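Local coordinates for protein nicotinate-nucleotide pyrophosphorylase (Ehrlichia chaffeensis, PDB 3L0G) that probably converts quinolinate and phosphoribosyl pyrophosphate into nicotinate mononucleotide, pyrophosphate and carbon dioxide, a step of NAD biosynthesis, at residues N64-G69 and G93-K98; E87-D92 and N99-S104; F122-S127 and N287-L292. One frame throughout, in Å; residues are numbered along the deposited sequence. Where two conformers were deposited one is given.

Contact 1: residues N64-G69 and G93-K98; sequences NLVVCG and GDITGK
The flat amide of Asn-64 reaches across to the chain at Gly-97 and Lys-98 with its oxygen, OD1, which lies 3.3 Å from Gly-97 CA. The same oxygen takes a weak, bent bond from Lys-98 N and a stronger one from a water, which in turn accepts from Lys-98 N, 3.0 Å from it. CG stands beside the backbone N (chi1 -72°), which turns the amide to this side.

Inward from Asn-64 the two short strands 65-66 and 95-96 pair antiparallel as a two-stranded ribbon. Leu-65 and Thr-96 form the hydrogen-bonded pair, with Thr-96 N to Leu-65 O at 3.0 Å and nearly straight, and Leu-65 N returning a bond to Thr-96 O. Beyond the non-hydrogen-bonded pair Val-66 and Ile-95, Val-67 N donates to Asp-94 O and Val-67 O accepts from Gly-93 N, both at 2.8 Å. Gly-93 has a positive phi (98°), a conformation glycine adopts readily.

On one face Leu-65 and Thr-96 run side by side, CD1 of the leucine 3.8 Å from CG2 of the threonine, while OG1 of Thr-96 is bonded to Ser-100. Val-67 CG2 comes to the same threonine methyl, CG2, at 4.1 Å. On the other face Val-66 CG2 meets Ile-95 CG1 obliquely at 3.9 Å, and Val-66 also packs on Ala-130 and Arg-134 of helix 116-139. The beta-branched residues suit extended chain.

Four sound backbone bonds thus fix the alignment of the strands, while their side chains add mostly apolar contacts, so the pairing rests chiefly on peptide groups.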
loop_
_atom_site.group_PDB
_atom_site.type_symbol
_atom_site.label_atom_id
_atom_site.label_comp_id
_atom_site.label_asym_id
_atom_site.label_seq_id
_atom_site.Cartn_x
_atom_site.Cartn_y
_atom_site.Cartn_z
ATOM N N ASN C 64 -32.511 -1.598 -9.106
ATOM C CA ASN C 64 -31.784 -1.943 -10.327
ATOM C C ASN C 64 -30.353 -1.378 -10.275
ATOM O O ASN C 64 -30.147 -0.262 -9.806
ATOM C CB ASN C 64 -32.481 -1.332 -11.568
ATOM C CG ASN C 64 -33.809 -2.030 -11.949
ATOM O OD1 ASN C 64 -34.243 -2.970 -11.308
ATOM N ND2 ASN C 64 -34.429 -1.563 -13.026
ATOM N N LEU C 65 -29.389 -2.128 -10.793
ATOM C CA LEU C 65 -28.013 -1.650 -10.857
ATOM C C LEU C 65 -27.147 -2.530 -11.745
ATOM O O LEU C 65 -27.525 -3.680 -12.103
ATOM C CB LEU C 65 -27.400 -1.511 -9.463
ATOM C CG LEU C 65 -27.563 -2.670 -8.480
ATOM C CD1 LEU C 65 -26.594 -3.776 -8.872
ATOM C CD2 LEU C 65 -27.259 -2.218 -7.055
ATOM N N VAL C 66 -26.038 -1.942 -12.173
ATOM C CA VAL C 66 -24.972 -2.677 -12.833
ATOM C C VAL C 66 -24.032 -3.101 -11.718
ATOM O O VAL C 66 -23.526 -2.251 -10.971
ATOM C CB VAL C 66 -24.236 -1.841 -13.879
ATOM C CG1 VAL C 66 -23.087 -2.629 -14.411
ATOM C CG2 VAL C 66 -25.206 -1.418 -15.075
ATOM N N VAL C 67 -23.823 -4.405 -11.573
ATOM C CA VAL C 67 -23.005 -4.933 -10.471
ATOM C C VAL C 67 -21.559 -4.528 -10.676
ATOM O O VAL C 67 -21.026 -4.698 -11.781
ATOM C CB VAL C 67 -23.106 -6.482 -10.365
ATOM C CG1 VAL C 67 -22.142 -7.029 -9.319
ATOM C CG2 VAL C 67 -24.529 -6.918 -9.999
ATOM N N CYS C 68 -20.930 -3.980 -9.635
ATOM C CA CYS C 68 -19.491 -3.667 -9.697
ATOM C C CYS C 68 -18.872 -3.718 -8.300
ATOM O O CYS C 68 -19.478 -3.280 -7.333
ATOM C CB CYS C 68 -19.265 -2.309 -10.336
ATOM S SG CYS C 68 -17.539 -2.052 -10.943
ATOM N N GLY C 69 -17.671 -4.272 -8.197
ATOM C CA GLY C 69 -16.953 -4.354 -6.922
ATOM C C GLY C 69 -16.955 -5.731 -6.305
ATOM O O GLY C 69 -16.479 -5.894 -5.183
ATOM N N GLY C 93 -20.419 -6.369 -13.996
ATOM C CA GLY C 93 -20.951 -6.127 -15.329
ATOM C C GLY C 93 -22.328 -6.733 -15.553
ATOM O O GLY C 93 -23.006 -6.365 -16.519
ATOM N N ASP C 94 -22.748 -7.669 -14.690
ATOM C CA ASP C 94 -24.147 -8.142 -14.708
ATOM C C ASP C 94 -25.104 -6.993 -14.394
ATOM O O ASP C 94 -24.848 -6.145 -13.510
ATOM C CB ASP C 94 -24.387 -9.249 -13.705
ATOM C CG ASP C 94 -23.712 -10.564 -14.090
ATOM O OD1 ASP C 94 -23.349 -10.770 -15.262
ATOM O OD2 ASP C 94 -23.539 -11.406 -13.188
ATOM N N ILE C 95 -26.193 -6.950 -15.152
ATOM C CA ILE C 95 -27.254 -6.006 -14.930
ATOM C C ILE C 95 -28.358 -6.776 -14.207
ATOM O O ILE C 95 -28.805 -7.836 -14.672
ATOM C CB ILE C 95 -27.731 -5.354 -16.275
ATOM C CG1 ILE C 95 -26.555 -4.565 -16.882
ATOM C CG2 ILE C 95 -28.971 -4.449 -16.040
ATOM C CD1 ILE C 95 -26.828 -3.793 -18.225
ATOM N N THR C 96 -28.756 -6.272 -13.043
ATOM C CA THR C 96 -29.712 -6.990 -12.200
ATOM C C THR C 96 -30.803 -6.059 -11.605
ATOM O O THR C 96 -30.689 -4.822 -11.646
ATOM C CB THR C 96 -28.966 -7.746 -11.100
ATOM O OG1 THR C 96 -29.754 -8.873 -10.674
ATOM C CG2 THR C 96 -28.616 -6.821 -9.970
ATOM N N GLY C 97 -31.868 -6.673 -11.099
ATOM C CA GLY C 97 -33.019 -5.937 -10.605
ATOM C C GLY C 97 -33.012 -5.696 -9.111
ATOM O O GLY C 97 -32.109 -6.101 -8.421
ATOM N N LYS C 98 -34.043 -4.999 -8.646
ATOM C CA LYS C 98 -34.364 -4.827 -7.239
ATOM C C LYS C 98 -34.483 -6.200 -6.509
ATOM O O LYS C 98 -35.020 -7.176 -7.051
ATOM C CB LYS C 98 -35.695 -4.049 -7.155
ATOM C CG LYS C 98 -36.177 -3.773 -5.743
ATOM C CD LYS C 98 -37.355 -2.860 -5.682
ATOM C CE LYS C 98 -37.908 -2.815 -4.238
ATOM N NZ LYS C 98 -38.951 -1.749 -4.127
HETATM O O HOH W 1 -36.247 -4.599 -10.710
#

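Contact 2: residues E87-D92 and N99-S104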
loop_
_atom_site.group_PDB
_atom_site.type_symbol
_atom_site.label_atom_id
_atom_site.label_comp_id
_atom_site.label_asym_id
_atom_site.label_seq_id
_atom_site.Cartn_x
_atom_site.Cartn_y
_atom_site.Cartn_z
ATOM N N GLU C 87 -21.098 -17.914 -1.680
ATOM C CA GLU C 87 -21.219 -18.163 -3.100
ATOM C C GLU C 87 -21.612 -16.874 -3.809
ATOM O O GLU C 87 -22.572 -16.206 -3.406
ATOM C CB GLU C 87 -22.271 -19.238 -3.371
ATOM C CG GLU C 87 -22.123 -19.884 -4.755
ATOM C CD GLU C 87 -20.899 -20.821 -4.843
ATOM O OE1 GLU C 87 -20.492 -21.395 -3.804
ATOM O OE2 GLU C 87 -20.353 -20.980 -5.948
ATOM N N ILE C 88 -20.886 -16.558 -4.881
ATOM C CA ILE C 88 -21.190 -15.422 -5.749
ATOM C C ILE C 88 -22.301 -15.804 -6.699
ATOM O O ILE C 88 -22.227 -16.843 -7.345
ATOM C CB ILE C 88 -19.988 -15.035 -6.608
ATOM C CG1 ILE C 88 -18.774 -14.735 -5.744
ATOM C CG2 ILE C 88 -20.297 -13.822 -7.406
ATOM C CD1 ILE C 88 -19.017 -13.655 -4.784
ATOM N N HIS C 89 -23.312 -14.950 -6.824
ATOM C CA HIS C 89 -24.402 -15.205 -7.764
ATOM C C HIS C 89 -24.463 -14.212 -8.913
ATOM O O HIS C 89 -25.123 -14.464 -9.915
ATOM C CB HIS C 89 -25.729 -15.208 -7.016
ATOM C CG HIS C 89 -25.769 -16.181 -5.894
ATOM N ND1 HIS C 89 -25.562 -17.530 -6.084
ATOM C CD2 HIS C 89 -25.990 -16.011 -4.571
ATOM C CE1 HIS C 89 -25.633 -18.146 -4.920
ATOM N NE2 HIS C 89 -25.888 -17.249 -3.984
ATOM N N LYS C 90 -23.790 -13.074 -8.770
ATOM C CA LYS C 90 -23.681 -12.135 -9.855
ATOM C C LYS C 90 -22.210 -11.688 -9.975
ATOM O O LYS C 90 -21.502 -11.595 -8.976
ATOM C CB LYS C 90 -24.638 -10.951 -9.612
ATOM C CG LYS C 90 -26.135 -11.326 -9.657
ATOM C CD LYS C 90 -26.634 -11.647 -11.052
ATOM C CE LYS C 90 -28.096 -12.142 -11.057
ATOM N NZ LYS C 90 -28.186 -13.612 -10.661
ATOM N N LYS C 91 -21.747 -11.461 -11.193
ATOM C CA LYS C 91 -20.388 -10.983 -11.449
ATOM C C LYS C 91 -20.429 -9.525 -11.891
ATOM O O LYS C 91 -21.472 -9.006 -12.328
ATOM C CB LYS C 91 -19.706 -11.824 -12.561
ATOM N N ASP C 92 -19.269 -8.884 -11.825
ATOM C CA ASP C 92 -19.143 -7.517 -12.283
ATOM C C ASP C 92 -19.568 -7.355 -13.748
ATOM O O ASP C 92 -19.163 -8.112 -14.619
ATOM C CB ASP C 92 -17.717 -7.010 -12.055
ATOM C CG ASP C 92 -17.485 -6.527 -10.620
ATOM O OD1 ASP C 92 -18.212 -6.949 -9.688
ATOM O OD2 ASP C 92 -16.570 -5.702 -10.423
ATOM N N ASN C 99 -34.000 -6.250 -5.271
ATOM C CA ASN C 99 -34.072 -7.461 -4.436
ATOM C C ASN C 99 -33.382 -8.663 -5.092
ATOM O O ASN C 99 -33.887 -9.786 -5.082
ATOM C CB ASN C 99 -35.529 -7.787 -4.062
ATOM C CG ASN C 99 -36.176 -6.676 -3.267
ATOM O OD1 ASN C 99 -35.499 -5.944 -2.535
ATOM N ND2 ASN C 99 -37.488 -6.526 -3.414
ATOM N N SER C 100 -32.235 -8.395 -5.697
ATOM C CA SER C 100 -31.396 -9.414 -6.242
ATOM C C SER C 100 -30.255 -9.717 -5.257
ATOM O O SER C 100 -29.583 -8.777 -4.776
ATOM C CB SER C 100 -30.844 -8.923 -7.582
ATOM O OG SER C 100 -29.938 -9.868 -8.114
ATOM N N THR C 101 -30.016 -11.008 -5.002
ATOM C CA THR C 101 -28.911 -11.513 -4.206
ATOM C C THR C 101 -27.637 -11.626 -5.024
ATOM O O THR C 101 -27.518 -12.447 -5.948
ATOM C CB THR C 101 -29.243 -12.893 -3.582
ATOM O OG1 THR C 101 -30.461 -12.798 -2.834
ATOM C CG2 THR C 101 -28.098 -13.384 -2.628
ATOM N N LEU C 102 -26.679 -10.772 -4.686
ATOM C CA LEU C 102 -25.383 -10.771 -5.306
ATOM C C LEU C 102 -24.519 -11.905 -4.759
ATOM O O LEU C 102 -23.816 -12.554 -5.516
ATOM C CB LEU C 102 -24.686 -9.438 -5.019
ATOM C CG LEU C 102 -25.398 -8.141 -5.458
ATOM C CD1 LEU C 102 -24.417 -6.951 -5.333
ATOM C CD2 LEU C 102 -25.884 -8.295 -6.884
ATOM N N VAL C 103 -24.549 -12.093 -3.438
ATOM C CA VAL C 103 -23.728 -13.080 -2.747
ATOM C C VAL C 103 -24.532 -13.577 -1.577
ATOM O O VAL C 103 -25.295 -12.824 -0.975
ATOM C CB VAL C 103 -22.401 -12.442 -2.199
ATOM C CG1 VAL C 103 -21.573 -13.471 -1.462
ATOM C CG2 VAL C 103 -21.582 -11.841 -3.327
ATOM N N SER C 104 -24.395 -14.850 -1.250
ATOM C CA SER C 104 -25.011 -15.365 -0.060
ATOM C C SER C 104 -24.064 -16.349 0.603
ATOM O O SER C 104 -23.110 -16.844 -0.013
ATOM C CB SER C 104 -26.340 -16.047 -0.409
ATOM O OG SER C 104 -26.126 -17.255 -1.102
HETATM O O HOH W 2 -29.100 -13.492 -7.799
#
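Strands 84-88 and 101-108 run antiparallel at one margin of the four-stranded sheet of the N-terminal domain, and this contact lies where they part. Glu-87 and Ser-104 make a hydrogen-bonded pair, Glu-87 N lying 2.8 Å from Ser-104 O, with Ser-104 N answering to Glu-87 O. In the next, non-hydrogen-bonded pair, Ile-88 and Val-103 stand side by side on the face that helix 70-79 covers through Ile-70 and Leu-73. Ile-88 CD1 presses on Val-103 CG2 at 3.5 Å, tighter than usual; branched aliphatic residues fill such a helix-facing surface well.

One step on, the pairing ends in an arrangement like a classic bulge: His-89 and Lys-90 together face Leu-102, whose carbonyl oxygen accepts from both backbone nitrogens. His-89 N is 2.8 Å away and tilted from the carbonyl plane, whereas Lys-90 N is farther, at 3.3 Å, but in the plane and on a lone pair. The near-helical psi of His-89 (-17°) brings the second N-H round to the same oxygen.

On the opposite face from Ile-88, the imidazole of His-89 meets Ser-104 at its edge: NE2 and OG share a hydrogen bond of 2.9 Å, and Ser-104 CB lies in the ring plane. Glu-87 O sits over one face of the ring, towards its rim. A small hydroxyl on a short stem suits this spot beside the ring.

Lys-90 lays CB against Leu-102 CD2 at 4.0 Å. Its chain then bends twice (chi2 -71°, chi4 -80°), bringing NZ above the carbonyl plane of His-89 O and to a water that donates to Thr-101 O.

Contact 3: residues F122-S127 and N287-L292; sequences FIQHAS and NKDIGL
The carbonyl oxygen of Gln-124 is approached twice from the segment 287-292: Lys-288 N donates to it at 3.3 Å (154° at the hydrogen), and Asn-287 CA offers a C-H contact at 3.5 Å. The N-H comes in tilted from the carbonyl plane, and the bond, rather long, ties the incoming chain to the helix. The side chain of Asn-287 lies beside the same helical turn, ND2 3.7 Å from His-125 CA. Its OD1 takes a weak bond from a water that lies in the ring plane of His-125, 2.7 Å from ND1. The other ring nitrogen of that histidine, NE2, is held by Asp-161.

Helix 116-139 packs here against the strand 290-294, the last of the chain, which returns after the C-terminal domain to add an antiparallel edge beside strand 54-61 of the N-terminal sheet. The local axes run nearly antiparallel, 165° apart and 9.2 Å at closest approach.

Ile-290 turns its side chain to the helix; beta branching suits the strand, and its branches lie against Ile-123 and Ile-59. Its CG2 lies 3.6 Å from Ile-123 CD1 in the conformer given, one of two for Ile-123, which itself touches Ile-59. The aliphatic stem of Gln-124 slides past Ile-290 in the opposite direction, CG 4.1 Å from the isoleucine CB.

One turn on along the helix from Gln-124, Ser-127 O lies 3.9 Å from Lys-288 CG, and the lysine chain bends at chi2 (-60°) to lead NZ off to a long, weak ion pair with Glu-63. Where the strand is approached, Asn-287 N is bonded to Ser-284 of the second subunit.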
loop_
_atom_site.group_PDB
_atom_site.type_symbol
_atom_site.label_atom_id
_atom_site.label_comp_id
_atom_site.label_asym_id
_atom_site.label_seq_id
_atom_site.Cartn_x
_atom_site.Cartn_y
_atom_site.Cartn_z
ATOM N N PHE C 122 -17.702 -0.141 -0.517
ATOM C CA PHE C 122 -17.046 -0.430 -1.820
ATOM C C PHE C 122 -18.041 -0.741 -2.947
ATOM O O PHE C 122 -17.963 -0.127 -4.026
ATOM C CB PHE C 122 -16.007 -1.550 -1.739
ATOM C CG PHE C 122 -14.648 -1.102 -1.234
ATOM C CD1 PHE C 122 -14.095 -1.681 -0.120
ATOM C CD2 PHE C 122 -13.924 -0.140 -1.885
ATOM C CE1 PHE C 122 -12.840 -1.296 0.348
ATOM C CE2 PHE C 122 -12.644 0.242 -1.444
ATOM C CZ PHE C 122 -12.121 -0.331 -0.320
ATOM N N ILE C 123 -18.954 -1.693 -2.734
ATOM C CA ILE C 123 -19.808 -2.145 -3.837
ATOM C C ILE C 123 -20.863 -1.105 -4.177
ATOM O O ILE C 123 -21.231 -0.944 -5.334
ATOM C CB ILE C 123 -20.429 -3.532 -3.595
ATOM C CG1 ILE C 123 -21.399 -3.526 -2.415
ATOM C CG2 ILE C 123 -19.314 -4.572 -3.416
ATOM C CD1 ILE C 123 -21.959 -4.880 -2.110
ATOM N N GLN C 124 -21.320 -0.365 -3.170
ATOM C CA GLN C 124 -22.248 0.724 -3.411
ATOM C C GLN C 124 -21.588 1.859 -4.248
ATOM O O GLN C 124 -22.229 2.444 -5.117
ATOM C CB GLN C 124 -22.776 1.284 -2.079
ATOM C CG GLN C 124 -23.680 0.341 -1.283
ATOM C CD GLN C 124 -24.265 1.040 -0.036
ATOM O OE1 GLN C 124 -25.359 1.566 -0.070
ATOM N NE2 GLN C 124 -23.514 1.094 1.006
ATOM N N HIS C 125 -20.332 2.184 -3.952
ATOM C CA HIS C 125 -19.572 3.160 -4.745
ATOM C C HIS C 125 -19.316 2.636 -6.159
ATOM O O HIS C 125 -19.688 3.293 -7.169
ATOM C CB HIS C 125 -18.252 3.401 -4.046
ATOM C CG HIS C 125 -17.331 4.365 -4.734
ATOM N ND1 HIS C 125 -17.157 5.657 -4.292
ATOM C CD2 HIS C 125 -16.488 4.206 -5.785
ATOM C CE1 HIS C 125 -16.252 6.256 -5.057
ATOM N NE2 HIS C 125 -15.846 5.401 -5.975
ATOM N N ALA C 126 -18.699 1.449 -6.246
ATOM C CA ALA C 126 -18.337 0.880 -7.544
ATOM C C ALA C 126 -19.584 0.688 -8.400
ATOM O O ALA C 126 -19.562 1.007 -9.577
ATOM C CB ALA C 126 -17.538 -0.448 -7.404
ATOM N N SER C 127 -20.674 0.175 -7.814
ATOM C CA SER C 127 -21.893 -0.055 -8.577
ATOM C C SER C 127 -22.567 1.264 -9.001
ATOM O O SER C 127 -23.190 1.339 -10.077
ATOM C CB SER C 127 -22.871 -0.979 -7.818
ATOM O OG SER C 127 -22.387 -2.319 -7.791
ATOM N N ASN C 287 -24.539 6.646 -5.198
ATOM C CA ASN C 287 -24.260 5.279 -4.769
ATOM C C ASN C 287 -25.550 4.472 -4.927
ATOM O O ASN C 287 -26.642 5.019 -4.760
ATOM C CB ASN C 287 -23.833 5.215 -3.291
ATOM C CG ASN C 287 -22.355 5.473 -3.079
ATOM O OD1 ASN C 287 -21.778 5.124 -2.012
ATOM N ND2 ASN C 287 -21.719 6.064 -4.071
ATOM N N LYS C 288 -25.421 3.186 -5.248
ATOM C CA LYS C 288 -26.559 2.274 -5.251
ATOM C C LYS C 288 -26.788 1.716 -3.852
ATOM O O LYS C 288 -25.871 1.602 -3.028
ATOM C CB LYS C 288 -26.345 1.146 -6.245
ATOM C CG LYS C 288 -26.317 1.614 -7.693
ATOM C CD LYS C 288 -27.639 2.286 -8.048
ATOM C CE LYS C 288 -27.845 2.376 -9.521
ATOM N NZ LYS C 288 -29.115 3.087 -9.824
ATOM N N ASP C 289 -28.037 1.377 -3.594
ATOM C CA ASP C 289 -28.456 0.885 -2.320
ATOM C C ASP C 289 -28.397 -0.635 -2.360
ATOM O O ASP C 289 -29.104 -1.294 -3.164
ATOM C CB ASP C 289 -29.875 1.417 -2.004
ATOM C CG ASP C 289 -30.298 1.140 -0.587
ATOM O OD1 ASP C 289 -29.493 0.531 0.152
ATOM O OD2 ASP C 289 -31.454 1.492 -0.217
ATOM N N ILE C 290 -27.535 -1.165 -1.498
ATOM C CA ILE C 290 -27.228 -2.597 -1.366
ATOM C C ILE C 290 -27.019 -2.848 0.123
ATOM O O ILE C 290 -26.371 -2.047 0.778
ATOM C CB ILE C 290 -25.931 -2.959 -2.122
ATOM C CG1 ILE C 290 -26.064 -2.589 -3.607
ATOM C CG2 ILE C 290 -25.575 -4.454 -1.960
ATOM C CD1 ILE C 290 -24.734 -2.644 -4.419
ATOM N N GLY C 291 -27.585 -3.927 0.661
ATOM C CA GLY C 291 -27.514 -4.177 2.114
ATOM C C GLY C 291 -27.068 -5.563 2.468
ATOM O O GLY C 291 -26.989 -6.404 1.604
ATOM N N LEU C 292 -26.802 -5.797 3.754
ATOM C CA LEU C 292 -26.436 -7.101 4.273
ATOM C C LEU C 292 -27.585 -7.594 5.151
ATOM O O LEU C 292 -27.871 -7.008 6.188
ATOM C CB LEU C 292 -25.151 -7.012 5.098
ATOM C CG LEU C 292 -24.659 -8.335 5.729
ATOM C CD1 LEU C 292 -24.451 -9.399 4.676
ATOM C CD2 LEU C 292 -23.361 -8.114 6.511
HETATM O O HOH W 3 -18.612 6.474 -2.131
#

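All three contacts lie on the same side of the chain's centre. Contacts 1 and 2 alternate along the chain: the connection between strands 84-88 and 101-108 carries strand 95-96, so the ribbon of contact 1 branches from the sheet margin of contact 2, their centres about 9 Å apart. Gly-69 N meets Asp-92 OD2 at 2.9 Å, and Val-67 CG2 packs on Leu-102 CD2 at 3.7 Å. Contact 3, centred about 10 Å from contact 1, joins it where Ser-127 OG takes Cys-68 N at 2.9 Å and Cys-68 CB packs on Ala-126 O at 3.4 Å. Contacts 2 and 3 do not touch but both reach the four-stranded sheet.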